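Local coordinates for protein SidF, inhibitor of growth family, member 3 (Legionella pneumophila subsp. pneumophila, PDB 4FYE) that acts as a phosphoinositide phosphatase of Legionella, probably removing the 3-phosphate from phosphatidylinositol 3,4,5-trisphosphate, at residues 283-288 with 507-512; 292-297 with 377-382; 300-305 with 408-413; 385-390 with 501-506; 496-501 with 533-538. The protein carries 1 engineered substitution. All blocks are in the same frame, centred on the assembly; numbering follows the deposited sequence.

Contact 1. Residues 283-288 with 507-512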
# COMPACT_ATOMS: atom_id res chain seq x y z
N ASP A 283 -11.98 -27.84 1.76
CA ASP A 283 -11.89 -28.67 2.97
C ASP A 283 -10.95 -28.03 3.98
O ASP A 283 -10.19 -27.12 3.66
CB ASP A 283 -11.35 -30.06 2.61
CG ASP A 283 -10.17 -29.99 1.62
OD1 ASP A 283 -10.29 -29.24 0.61
OD2 ASP A 283 -9.14 -30.64 1.85
N ASP A 284 -10.98 -28.53 5.21
CA ASP A 284 -10.15 -27.97 6.26
C ASP A 284 -8.66 -28.01 5.92
O ASP A 284 -7.89 -27.14 6.34
CB ASP A 284 -10.42 -28.67 7.58
CG ASP A 284 -11.35 -27.87 8.49
OD1 ASP A 284 -12.02 -26.91 8.02
OD2 ASP A 284 -11.39 -28.23 9.68
N TYR A 285 -8.26 -29.03 5.16
CA TYR A 285 -6.88 -29.16 4.70
C TYR A 285 -6.54 -27.97 3.83
O TYR A 285 -5.67 -27.18 4.17
CB TYR A 285 -6.65 -30.46 3.91
CG TYR A 285 -6.78 -31.75 4.68
CD1 TYR A 285 -6.17 -31.93 5.91
CD2 TYR A 285 -7.49 -32.83 4.13
CE1 TYR A 285 -6.29 -33.14 6.61
CE2 TYR A 285 -7.62 -34.05 4.81
CZ TYR A 285 -7.02 -34.20 6.05
OH TYR A 285 -7.13 -35.39 6.74
N LYS A 286 -7.26 -27.84 2.72
CA LYS A 286 -7.07 -26.73 1.83
C LYS A 286 -6.98 -25.39 2.56
O LYS A 286 -6.20 -24.54 2.16
CB LYS A 286 -8.15 -26.69 0.77
CG LYS A 286 -8.08 -25.47 -0.13
CD LYS A 286 -7.09 -25.65 -1.27
CE LYS A 286 -7.76 -26.26 -2.50
NZ LYS A 286 -8.69 -25.28 -3.11
N LYS A 287 -7.75 -25.23 3.63
CA LYS A 287 -7.73 -23.99 4.43
C LYS A 287 -6.41 -23.85 5.17
O LYS A 287 -5.84 -22.76 5.26
CB LYS A 287 -8.88 -23.92 5.42
CG LYS A 287 -10.18 -23.52 4.78
CD LYS A 287 -11.25 -23.33 5.83
CE LYS A 287 -12.58 -23.07 5.15
NZ LYS A 287 -13.69 -23.53 6.02
N LEU A 288 -5.93 -24.95 5.71
CA LEU A 288 -4.65 -24.86 6.42
C LEU A 288 -3.52 -24.58 5.43
O LEU A 288 -2.61 -23.83 5.75
CB LEU A 288 -4.38 -26.11 7.24
CG LEU A 288 -3.89 -25.96 8.68
CD1 LEU A 288 -2.93 -27.09 8.96
CD2 LEU A 288 -3.26 -24.62 9.00
N PHE A 507 4.98 -24.51 8.08
CA PHE A 507 5.80 -24.63 6.87
C PHE A 507 5.91 -26.12 6.49
O PHE A 507 5.67 -26.49 5.34
CB PHE A 507 7.22 -24.05 7.05
CG PHE A 507 7.28 -22.57 7.22
CD1 PHE A 507 6.70 -21.71 6.29
CD2 PHE A 507 7.95 -22.02 8.31
CE1 PHE A 507 6.76 -20.33 6.44
CE2 PHE A 507 8.04 -20.64 8.48
CZ PHE A 507 7.45 -19.79 7.53
N SER A 508 6.26 -26.97 7.47
CA SER A 508 6.30 -28.42 7.18
C SER A 508 4.96 -28.88 6.62
O SER A 508 4.91 -29.62 5.62
CB SER A 508 6.69 -29.26 8.39
OG SER A 508 8.02 -28.99 8.78
N TYR A 509 3.86 -28.44 7.23
CA TYR A 509 2.61 -28.92 6.72
C TYR A 509 2.44 -28.57 5.24
O TYR A 509 1.97 -29.39 4.47
CB TYR A 509 1.43 -28.44 7.55
CG TYR A 509 0.10 -28.71 6.87
CD1 TYR A 509 -0.39 -27.84 5.90
CD2 TYR A 509 -0.65 -29.83 7.17
CE1 TYR A 509 -1.58 -28.07 5.25
CE2 TYR A 509 -1.87 -30.06 6.52
CZ TYR A 509 -2.32 -29.17 5.57
OH TYR A 509 -3.51 -29.38 4.91
N PHE A 510 2.82 -27.35 4.84
CA PHE A 510 2.66 -27.00 3.41
C PHE A 510 3.57 -27.81 2.48
O PHE A 510 3.15 -28.15 1.38
CB PHE A 510 2.82 -25.49 3.15
CG PHE A 510 2.62 -25.11 1.70
CD1 PHE A 510 3.70 -25.04 0.81
CD2 PHE A 510 1.36 -24.81 1.21
CE1 PHE A 510 3.52 -24.67 -0.53
CE2 PHE A 510 1.18 -24.41 -0.13
CZ PHE A 510 2.26 -24.36 -1.01
N GLU A 511 4.81 -28.08 2.92
CA GLU A 511 5.81 -28.90 2.18
C GLU A 511 5.24 -30.23 1.68
O GLU A 511 5.50 -30.60 0.53
CB GLU A 511 7.09 -29.16 3.02
CG GLU A 511 8.12 -28.01 2.99
CD GLU A 511 9.21 -28.11 4.07
OE1 GLU A 511 9.72 -29.23 4.33
OE2 GLU A 511 9.57 -27.06 4.67
N GLU A 512 4.45 -30.90 2.53
CA GLU A 512 3.75 -32.16 2.20
C GLU A 512 2.50 -31.90 1.37
O GLU A 512 2.29 -32.57 0.35
CB GLU A 512 3.33 -32.94 3.45
CG GLU A 512 4.30 -34.00 3.94
CD GLU A 512 4.65 -35.07 2.91
OE1 GLU A 512 3.78 -35.91 2.54
OE2 GLU A 512 5.84 -35.09 2.48
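Leu288 and Tyr509 make the apolar part of the contact, a CH-pi interaction between the first turns of helix 284-311 and the last turns of helix 482-514. The CD1 branch of Leu288 stands 3.8 Å from the centroid of the Tyr509 ring and only 2° off the ring normal, which puts the methyl almost exactly over the centre of one face. Leu288 CB lies farther out along the ring, 4.0 Å from Tyr509 CE1. With chi1 at 168°, the Tyr509 side chain stretches straight out across the gap between segments whose nearest CA atoms, those of Leu288 and Phe510, are 8.2 Å apart. This is helix-to-helix packing within a predicted coiled-coil region, near the end of helix 482-514, and a third helix, 522-583, closes it: Leu525 touches Tyr509, and Val532 touches Leu288. The polar part centres on the Tyr509 hydroxyl, which rests against the opening turn of helix 284-311. Tyr509 OH is 3.2 Å from Tyr285 O and also approaches the Tyr285 side chain, at 3.5 Å from CB; the two tyrosine side chains cross at about a right angle. Capping of that same turn comes from Asp283, the N-cap residue, whose OD2 accepts a weak bond from Lys286 N at 3.5 Å. Lys286 NZ hydrogen-bonds back to Asp278 O.

Contact 2. Residues 292-297 with 377-382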
# COMPACT_ATOMS: atom_id res chain seq x y z
N ALA A 292 -0.96 -21.35 5.48
CA ALA A 292 0.49 -21.51 5.41
C ALA A 292 1.11 -20.55 4.41
O ALA A 292 2.21 -20.01 4.65
CB ALA A 292 0.88 -22.93 5.06
N VAL A 293 0.43 -20.41 3.27
CA VAL A 293 0.92 -19.53 2.22
C VAL A 293 0.93 -18.12 2.76
O VAL A 293 1.81 -17.34 2.44
CB VAL A 293 0.01 -19.57 1.02
CG1 VAL A 293 0.29 -18.42 0.09
CG2 VAL A 293 0.19 -20.90 0.32
N THR A 294 -0.02 -17.79 3.62
CA THR A 294 -0.04 -16.45 4.03
C THR A 294 1.13 -16.18 4.95
O THR A 294 1.71 -15.08 4.90
CB THR A 294 -1.44 -15.87 4.47
OG1 THR A 294 -1.42 -15.38 5.81
CG2 THR A 294 -2.64 -16.79 4.19
N LEU A 295 1.53 -17.21 5.73
CA LEU A 295 2.74 -17.16 6.53
C LEU A 295 4.00 -17.08 5.62
O LEU A 295 4.87 -16.23 5.79
CB LEU A 295 2.84 -18.41 7.35
CG LEU A 295 3.37 -18.48 8.78
CD1 LEU A 295 4.38 -19.61 8.81
CD2 LEU A 295 4.00 -17.21 9.29
N ILE A 296 4.08 -17.96 4.64
CA ILE A 296 5.10 -17.88 3.63
C ILE A 296 5.24 -16.44 3.03
O ILE A 296 6.33 -15.81 3.09
CB ILE A 296 4.85 -18.99 2.61
CG1 ILE A 296 5.31 -20.34 3.23
CG2 ILE A 296 5.55 -18.69 1.30
CD1 ILE A 296 4.84 -21.58 2.49
N ASN A 297 4.14 -15.90 2.50
CA ASN A 297 4.11 -14.51 2.06
C ASN A 297 4.40 -13.51 3.16
O ASN A 297 5.06 -12.51 2.89
CB ASN A 297 2.78 -14.22 1.49
CG ASN A 297 2.55 -14.95 0.20
OD1 ASN A 297 3.49 -15.55 -0.39
ND2 ASN A 297 1.31 -14.89 -0.27
N PHE A 377 -8.75 -10.79 7.05
CA PHE A 377 -8.45 -10.16 8.33
C PHE A 377 -7.77 -11.21 9.18
O PHE A 377 -6.64 -11.03 9.62
CB PHE A 377 -9.71 -9.59 9.00
CG PHE A 377 -9.54 -9.37 10.48
CD1 PHE A 377 -8.72 -8.37 10.95
CD2 PHE A 377 -10.17 -10.19 11.39
CE1 PHE A 377 -8.55 -8.15 12.31
CE2 PHE A 377 -9.99 -10.00 12.77
CZ PHE A 377 -9.18 -8.97 13.23
N GLU A 378 -8.46 -12.32 9.36
CA GLU A 378 -8.04 -13.30 10.35
C GLU A 378 -6.68 -13.98 10.10
O GLU A 378 -5.87 -14.05 11.02
CB GLU A 378 -9.13 -14.31 10.62
CG GLU A 378 -9.73 -14.09 11.98
CD GLU A 378 -10.99 -14.91 12.22
OE1 GLU A 378 -10.94 -16.17 12.16
OE2 GLU A 378 -12.03 -14.28 12.52
N TYR A 379 -6.40 -14.39 8.86
CA TYR A 379 -5.16 -15.09 8.56
C TYR A 379 -3.94 -14.19 8.62
O TYR A 379 -2.83 -14.64 8.96
CB TYR A 379 -5.23 -15.69 7.18
CG TYR A 379 -6.17 -16.87 7.06
CD1 TYR A 379 -7.14 -17.12 8.03
CD2 TYR A 379 -6.09 -17.73 5.98
CE1 TYR A 379 -8.00 -18.20 7.94
CE2 TYR A 379 -6.99 -18.77 5.86
CZ TYR A 379 -7.92 -18.99 6.85
OH TYR A 379 -8.73 -20.02 6.78
N VAL A 380 -4.13 -12.93 8.26
CA VAL A 380 -3.00 -12.05 8.10
C VAL A 380 -2.65 -11.61 9.50
O VAL A 380 -1.49 -11.70 9.92
CB VAL A 380 -3.32 -10.87 7.14
CG1 VAL A 380 -2.32 -9.75 7.33
CG2 VAL A 380 -3.36 -11.31 5.68
N ARG A 381 -3.67 -11.21 10.26
CA ARG A 381 -3.46 -10.83 11.65
C ARG A 381 -2.80 -11.95 12.50
O ARG A 381 -1.96 -11.69 13.33
CB ARG A 381 -4.77 -10.27 12.24
CG ARG A 381 -5.18 -10.78 13.59
CD ARG A 381 -4.49 -10.05 14.71
NE ARG A 381 -3.98 -10.98 15.71
CZ ARG A 381 -4.26 -12.29 15.82
NH1 ARG A 381 -5.10 -12.90 15.00
NH2 ARG A 381 -3.69 -12.99 16.79
N GLN A 382 -3.12 -13.20 12.22
CA GLN A 382 -2.53 -14.31 12.95
C GLN A 382 -1.05 -14.54 12.55
O GLN A 382 -0.17 -14.75 13.42
CB GLN A 382 -3.41 -15.54 12.72
CG GLN A 382 -2.81 -16.89 13.02
CD GLN A 382 -3.83 -18.02 12.98
OE1 GLN A 382 -3.70 -19.00 13.73
NE2 GLN A 382 -4.87 -17.89 12.12
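Tyr379 meets Thr294 at two places, with its ring and with its backbone carbonyl. The ring takes the Thr294 methyl at its edge, near the ring plane, with Thr294 CG2 4.0 Å from Tyr379 CD2; the two side chains cross at about a right angle. Because chi1 of Tyr379 (-71°) sets CG beside the backbone N, the ring is carried back along helix 284-311, where Lys287, Ile290 and Lys291 also touch it. On the backbone side, Thr294 OG1 stands 3.5 Å from Tyr379 O. The long helix 284-311 and the shorter helix 373-387 come together here in the buried alpha-helical part of the phosphatase domain, and a threonine is the sole residue of 292-297 in contact with 377-382. Met274, from a loop, touches both Thr294 and Tyr379. Next in sequence, Val380 marks the closest backbone approach: its CA is 6.7 Å from that of Thr294, and the same CA lies 4.3 Å from Thr294 OG1. Arg381 turns to other partners, forming salt bridges through NE with Asp385 and through NH2 with Glu543.

Contact 3. Residues 300-305 with 408-413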
# COMPACT_ATOMS: atom_id res chain seq x y z
N GLU A 300 8.06 -13.03 3.11
CA GLU A 300 8.49 -12.18 2.01
C GLU A 300 8.32 -10.73 2.39
O GLU A 300 9.19 -9.90 2.16
CB GLU A 300 7.75 -12.50 0.73
CG GLU A 300 8.23 -11.76 -0.53
CD GLU A 300 7.20 -11.71 -1.69
OE1 GLU A 300 7.30 -10.80 -2.56
OE2 GLU A 300 6.25 -12.54 -1.73
N VAL A 301 7.19 -10.42 3.00
CA VAL A 301 6.98 -9.08 3.52
C VAL A 301 8.09 -8.65 4.49
O VAL A 301 8.44 -7.48 4.52
CB VAL A 301 5.58 -8.96 4.21
CG1 VAL A 301 5.41 -7.69 5.08
CG2 VAL A 301 4.51 -9.07 3.17
N ILE A 302 8.62 -9.56 5.31
CA ILE A 302 9.72 -9.21 6.22
C ILE A 302 10.95 -8.92 5.41
O ILE A 302 11.66 -7.97 5.65
CB ILE A 302 10.01 -10.30 7.25
CG1 ILE A 302 8.72 -10.61 8.00
CG2 ILE A 302 11.17 -9.88 8.17
CD1 ILE A 302 8.93 -11.18 9.37
N GLN A 303 11.16 -9.72 4.40
CA GLN A 303 12.29 -9.50 3.56
C GLN A 303 12.23 -8.13 2.87
O GLN A 303 13.24 -7.41 2.80
CB GLN A 303 12.37 -10.62 2.54
CG GLN A 303 13.60 -10.51 1.68
CD GLN A 303 13.80 -11.72 0.82
OE1 GLN A 303 13.38 -11.70 -0.34
NE2 GLN A 303 14.38 -12.78 1.37
N THR A 304 11.05 -7.73 2.40
CA THR A 304 10.89 -6.46 1.70
C THR A 304 11.02 -5.30 2.71
O THR A 304 11.61 -4.29 2.37
CB THR A 304 9.54 -6.45 0.96
OG1 THR A 304 9.49 -7.61 0.14
CG2 THR A 304 9.29 -5.18 0.07
N LEU A 305 10.54 -5.41 3.96
CA LEU A 305 10.76 -4.28 4.82
C LEU A 305 12.23 -4.08 5.17
O LEU A 305 12.73 -2.95 5.25
CB LEU A 305 9.96 -4.42 6.07
CG LEU A 305 8.43 -4.54 6.02
CD1 LEU A 305 7.86 -3.78 7.17
CD2 LEU A 305 7.67 -4.10 4.79
N VAL A 408 16.21 -11.41 10.76
CA VAL A 408 15.66 -10.04 10.91
C VAL A 408 14.54 -10.07 11.95
O VAL A 408 13.64 -10.88 11.83
CB VAL A 408 15.00 -9.48 9.64
CG1 VAL A 408 14.31 -8.13 9.97
CG2 VAL A 408 16.03 -9.19 8.52
N GLY A 409 14.60 -9.15 12.95
CA GLY A 409 13.60 -9.01 14.03
C GLY A 409 12.29 -8.45 13.46
O GLY A 409 12.32 -7.63 12.54
N TYR A 410 11.14 -8.91 13.97
CA TYR A 410 9.82 -8.41 13.49
C TYR A 410 8.89 -7.96 14.62
O TYR A 410 8.88 -8.53 15.70
CB TYR A 410 9.17 -9.41 12.54
CG TYR A 410 7.86 -8.99 11.94
CD1 TYR A 410 7.79 -8.19 10.78
CD2 TYR A 410 6.65 -9.43 12.52
CE1 TYR A 410 6.55 -7.83 10.25
CE2 TYR A 410 5.43 -9.11 11.99
CZ TYR A 410 5.37 -8.32 10.87
OH TYR A 410 4.13 -7.99 10.43
N GLN A 411 8.16 -6.88 14.37
CA GLN A 411 7.13 -6.39 15.27
C GLN A 411 5.94 -6.00 14.42
O GLN A 411 6.08 -5.23 13.47
CB GLN A 411 7.61 -5.17 16.05
CG GLN A 411 8.76 -5.47 17.02
CD GLN A 411 8.97 -4.36 18.04
OE1 GLN A 411 9.87 -3.53 17.88
NE2 GLN A 411 8.13 -4.34 19.09
N ALA A 412 4.78 -6.53 14.78
CA ALA A 412 3.54 -6.29 14.13
C ALA A 412 2.63 -5.23 14.80
O ALA A 412 2.54 -5.10 16.02
CB ALA A 412 2.79 -7.58 14.10
N ARG A 413 1.94 -4.48 13.95
CA ARG A 413 0.83 -3.70 14.41
C ARG A 413 -0.20 -3.76 13.26
O ARG A 413 0.09 -3.42 12.11
CB ARG A 413 1.23 -2.25 14.71
CG ARG A 413 2.48 -1.99 15.54
CD ARG A 413 2.01 -2.02 16.94
NE ARG A 413 3.01 -1.57 17.86
CZ ARG A 413 3.76 -2.40 18.57
NH1 ARG A 413 3.62 -3.71 18.39
NH2 ARG A 413 4.63 -1.93 19.47
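Ile302, in segment 300-305 of helix 284-311, divides its two branches between Val408 and Tyr410 of the strand. Before it in sequence, Glu300 offers its carbonyl oxygen to two donors, Thr304 N and Thr304 OG1, the latter at 3.1 Å from Glu300 O and lying above the carbonyl plane. At Ile302 the helix segment comes nearest to the strand, its CA 7.3 Å from that of Tyr410. The CG1 arm, anti to the carbonyl carbon (chi1 -55°), carries CD1 obliquely onto the root of the Tyr410 ring, 3.5 Å from Tyr410 CD1 and 3.6 Å from Tyr410 CB. The CG2 branch serves Val408 instead, meeting Val408 CG1 at 4.0 Å as the two side chains run past each other in opposite directions. Phe387 and Ala392 also touch Ile302. Further along the helix, Leu305 points toward the strand and packs on Val354 of the adjoining strand 353-360. The phenol end of Tyr410 is held elsewhere, by a hydrogen bond between its OH and Glu356 OE2. Strand 402-416 is an inner strand of a four-stranded mixed sheet, so the contact is typical of an alpha/beta layer in which a helix packs through branched aliphatic side chains on a sheet face.

Contact 4. Residues 385-390 with 501-506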
# COMPACT_ATOMS: atom_id res chain seq x y z
N ASP A 385 1.18 -11.76 13.86
CA ASP A 385 1.46 -12.00 15.30
C ASP A 385 2.31 -13.25 15.54
O ASP A 385 2.98 -13.36 16.58
CB ASP A 385 0.16 -12.08 16.14
CG ASP A 385 -0.26 -10.73 16.76
OD1 ASP A 385 0.60 -9.83 16.99
OD2 ASP A 385 -1.49 -10.58 17.01
N ALA A 386 2.27 -14.20 14.60
CA ALA A 386 3.11 -15.41 14.63
C ALA A 386 4.56 -15.02 14.62
O ALA A 386 5.37 -15.58 15.41
CB ALA A 386 2.83 -16.28 13.41
N PHE A 387 4.90 -14.07 13.75
CA PHE A 387 6.29 -13.59 13.68
C PHE A 387 6.62 -12.55 14.73
O PHE A 387 7.80 -12.37 15.05
CB PHE A 387 6.64 -13.04 12.29
CG PHE A 387 7.10 -14.10 11.29
CD1 PHE A 387 8.39 -14.67 11.37
CD2 PHE A 387 6.26 -14.51 10.25
CE1 PHE A 387 8.84 -15.60 10.41
CE2 PHE A 387 6.71 -15.46 9.30
CZ PHE A 387 8.01 -15.98 9.37
N ASP A 388 5.59 -11.90 15.29
CA ASP A 388 5.81 -10.78 16.23
C ASP A 388 6.71 -11.11 17.39
O ASP A 388 6.55 -12.16 18.06
CB ASP A 388 4.52 -10.03 16.67
CG ASP A 388 4.81 -8.92 17.73
OD1 ASP A 388 5.26 -9.26 18.86
OD2 ASP A 388 4.66 -7.72 17.44
N GLY A 389 7.69 -10.23 17.59
CA GLY A 389 8.72 -10.35 18.63
C GLY A 389 9.63 -11.57 18.51
O GLY A 389 10.21 -12.05 19.54
N SER A 390 9.76 -12.11 17.30
CA SER A 390 10.86 -13.06 17.06
C SER A 390 11.65 -12.70 15.76
O SER A 390 11.57 -11.55 15.28
CB SER A 390 10.33 -14.48 17.05
OG SER A 390 9.79 -14.67 15.78
N ALA A 501 7.24 -22.80 17.46
CA ALA A 501 6.77 -24.15 17.18
C ALA A 501 5.63 -24.14 16.13
O ALA A 501 5.62 -24.95 15.20
CB ALA A 501 6.34 -24.83 18.49
N TYR A 502 4.70 -23.20 16.24
CA TYR A 502 3.63 -23.12 15.25
C TYR A 502 4.11 -22.81 13.80
O TYR A 502 3.64 -23.44 12.82
CB TYR A 502 2.59 -22.11 15.74
CG TYR A 502 1.49 -21.84 14.80
CD1 TYR A 502 0.50 -22.82 14.54
CD2 TYR A 502 1.38 -20.60 14.17
CE1 TYR A 502 -0.55 -22.58 13.67
CE2 TYR A 502 0.32 -20.34 13.29
CZ TYR A 502 -0.63 -21.32 13.05
OH TYR A 502 -1.67 -21.04 12.17
N ARG A 503 5.00 -21.83 13.65
CA ARG A 503 5.47 -21.47 12.30
C ARG A 503 6.16 -22.66 11.66
O ARG A 503 5.85 -23.04 10.52
CB ARG A 503 6.47 -20.32 12.34
CG ARG A 503 5.90 -18.98 12.72
CD ARG A 503 6.99 -17.92 12.64
NE ARG A 503 7.88 -17.94 13.80
CZ ARG A 503 9.11 -18.44 13.77
NH1 ARG A 503 9.61 -18.96 12.63
NH2 ARG A 503 9.82 -18.41 14.88
N GLU A 504 7.10 -23.23 12.41
CA GLU A 504 7.96 -24.29 11.87
C GLU A 504 7.07 -25.47 11.47
O GLU A 504 7.17 -26.01 10.37
CB GLU A 504 9.08 -24.65 12.86
CG GLU A 504 10.50 -24.63 12.26
CD GLU A 504 10.81 -23.53 11.17
OE1 GLU A 504 11.06 -23.89 9.98
OE2 GLU A 504 10.83 -22.30 11.47
N ALA A 505 6.13 -25.78 12.34
CA ALA A 505 5.22 -26.85 12.08
C ALA A 505 4.39 -26.60 10.79
O ALA A 505 4.26 -27.47 9.94
CB ALA A 505 4.33 -27.00 13.29
N LEU A 506 3.86 -25.39 10.65
CA LEU A 506 3.03 -25.01 9.51
C LEU A 506 3.72 -24.97 8.12
O LEU A 506 3.09 -25.32 7.09
CB LEU A 506 2.46 -23.64 9.81
CG LEU A 506 0.99 -23.37 9.58
CD1 LEU A 506 0.68 -21.90 9.91
CD2 LEU A 506 0.56 -23.78 8.17
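Arg503 lays its aliphatic chain over one face of the Phe387 ring, the two side chains crossing at about a right angle. The methylene CD is the atom that touches, 3.7 Å from the ring centroid and 12° off the normal: a CH-pi contact over the centre of the ring. The Arg503 chain bends at chi3 (-79°), and beyond that bend the guanidinium turns to within 20° of the ring plane. Ala386 O lies near the guanidinium plane, 3.8 Å from Arg503 NE, and Ser390 OG is obliquely placed, 3.8 Å from Arg503 NH2; both are proximity only. The charge partner is Glu504, whose OE2 forms a long salt bridge with Arg503 NH1 at 3.7 Å. Ser390 is tied into the type II turn that ends the helix: both its N and its OG bond to Phe387 O from the same face of the carbonyl plane, the hydroxyl at 3.1 Å. Ala386 CB packs 4.1 Å from Arg503 CG. Phe387 also touches Leu295, Glu299 and Ile302 of helix 284-311 and Tyr410 of strand 402-416, while Tyr502 packs on helix 522-583; the end of helix 373-387 is thus set between the sheet and helix 482-514.

Contact 5. Residues 496-501 with 533-538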
# COMPACT_ATOMS: atom_id res chain seq x y z
N LYS A 496 5.86 -16.82 22.76
CA LYS A 496 6.99 -16.85 21.83
C LYS A 496 7.43 -18.27 21.50
O LYS A 496 7.43 -18.65 20.34
CB LYS A 496 8.16 -16.00 22.33
CG LYS A 496 7.85 -14.53 22.67
CD LYS A 496 7.02 -13.72 21.65
CE LYS A 496 6.92 -12.23 22.04
NZ LYS A 496 5.99 -11.42 21.19
N GLU A 497 7.75 -19.06 22.53
CA GLU A 497 8.05 -20.48 22.39
C GLU A 497 7.01 -21.21 21.48
O GLU A 497 7.31 -21.67 20.36
CB GLU A 497 8.10 -21.11 23.77
CG GLU A 497 9.22 -22.11 23.99
CD GLU A 497 9.63 -22.80 22.70
OE1 GLU A 497 8.83 -23.58 22.15
OE2 GLU A 497 10.77 -22.55 22.24
N VAL A 498 5.78 -21.31 21.97
CA VAL A 498 4.67 -21.84 21.17
C VAL A 498 4.56 -21.23 19.73
O VAL A 498 4.43 -21.96 18.73
CB VAL A 498 3.35 -21.69 21.95
CG1 VAL A 498 2.29 -22.61 21.36
CG2 VAL A 498 3.56 -21.99 23.46
N LYS A 499 4.61 -19.91 19.61
CA LYS A 499 4.59 -19.31 18.24
C LYS A 499 5.67 -19.87 17.29
O LYS A 499 5.35 -20.26 16.14
CB LYS A 499 4.62 -17.79 18.28
CG LYS A 499 3.27 -17.19 18.60
CD LYS A 499 3.42 -15.72 18.92
CE LYS A 499 2.08 -15.06 19.06
NZ LYS A 499 2.36 -13.62 19.25
N GLY A 500 6.93 -19.96 17.79
CA GLY A 500 8.03 -20.56 17.00
C GLY A 500 7.67 -21.96 16.51
O GLY A 500 7.74 -22.25 15.29
N ALA A 501 7.24 -22.80 17.46
CA ALA A 501 6.77 -24.15 17.18
C ALA A 501 5.63 -24.14 16.13
O ALA A 501 5.62 -24.95 15.20
CB ALA A 501 6.34 -24.83 18.49
N ASP A 533 -2.90 -27.54 14.97
CA ASP A 533 -4.15 -27.29 15.65
C ASP A 533 -3.95 -27.13 17.15
O ASP A 533 -4.45 -26.16 17.74
CB ASP A 533 -5.15 -28.39 15.31
CG ASP A 533 -5.59 -28.34 13.84
OD1 ASP A 533 -5.54 -27.24 13.21
OD2 ASP A 533 -5.99 -29.39 13.30
N GLY A 534 -3.21 -28.06 17.75
CA GLY A 534 -2.95 -27.99 19.19
C GLY A 534 -2.34 -26.64 19.55
O GLY A 534 -2.82 -25.95 20.47
N TYR A 535 -1.29 -26.27 18.82
CA TYR A 535 -0.58 -25.02 19.04
C TYR A 535 -1.54 -23.87 18.78
O TYR A 535 -1.55 -22.88 19.51
CB TYR A 535 0.68 -24.90 18.14
CG TYR A 535 1.77 -25.95 18.40
CD1 TYR A 535 2.16 -26.29 19.70
CD2 TYR A 535 2.44 -26.57 17.33
CE1 TYR A 535 3.17 -27.23 19.94
CE2 TYR A 535 3.44 -27.51 17.55
CZ TYR A 535 3.81 -27.83 18.85
OH TYR A 535 4.81 -28.75 19.08
N GLU A 536 -2.36 -24.03 17.74
CA GLU A 536 -3.40 -23.06 17.43
C GLU A 536 -4.41 -22.89 18.59
O GLU A 536 -4.56 -21.76 19.07
CB GLU A 536 -4.10 -23.44 16.14
CG GLU A 536 -4.56 -22.24 15.35
CD GLU A 536 -5.17 -22.62 14.01
OE1 GLU A 536 -5.87 -23.67 13.94
OE2 GLU A 536 -4.95 -21.87 13.02
N LYS A 537 -5.05 -23.97 19.07
CA LYS A 537 -5.98 -23.84 20.22
C LYS A 537 -5.26 -23.12 21.34
O LYS A 537 -5.83 -22.33 22.08
CB LYS A 537 -6.50 -25.17 20.81
CG LYS A 537 -6.35 -26.45 20.00
CD LYS A 537 -7.43 -27.47 20.38
CE LYS A 537 -8.71 -27.16 19.61
NZ LYS A 537 -9.86 -27.94 20.12
N SER A 538 -3.98 -23.41 21.45
CA SER A 538 -3.23 -22.91 22.57
C SER A 538 -2.87 -21.43 22.46
O SER A 538 -3.04 -20.66 23.42
CB SER A 538 -2.00 -23.77 22.79
OG SER A 538 -1.36 -23.31 23.94
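The Tyr535 ring receives the methyl of Ala501 over one face, offset from the centre toward the rim. Ala501 CB is 4.1 Å from the ring centroid and 17° off the normal, a CH-pi contact, and its nearest ring atom is Tyr535 CZ at 3.9 Å. The backbone of Ala501 lies close as well, its O 4.1 Å from Tyr535 CE2. Val498 comes in at another part of the ring, obliquely: Val498 CG1 is 4.0 Å from Tyr535 CD1, at the end of the ring nearer the tyrosine backbone. Val498 and Ala501 are three residues apart and so lie on the same side of helix 482-514, and together they span the ring from its root to its phenol end. A chi1 of -64° sends the Tyr535 ring across toward this side of the partner helix. The backbones approach to 6.5 Å between the CA atoms of Val498 and Tyr535. Both segments fall in the predicted coiled coil, and the two helices run antiparallel, as the arms of a helical hairpin joined by a short connection. On the other side of helix 482-514, Lys496 and Lys499 reach the end of helix 373-387, bonding to Asp388 O and Asp385 O; on helix 522-583, Glu536 forms a salt bridge with Lys291 of helix 284-311.

Helix 284-311 carries contacts 1, 2 and 3 in turn from its start, helix 482-514 carries contacts 5, 4 and 1, and the two helices share contact 1. Contacts 1 and 2, with centres about 13 Å apart, are joined by Phe507 and Phe510 packing on Ala292, Val293, Leu295 and Ile296. Contact 4 adjoins all the others: Phe507 of contact 1 packs on Phe387, Leu295 and Ala292 of contact 2 pack on Phe387 and Leu506, Tyr410 O of contact 3 lies 2.8 Å from Gly389 N, and Lys496 NZ of contact 5 makes a 3.3 Å salt bridge to Asp388 OD1. Contacts 1 and 3 stay separate, with centres about 23 Å apart.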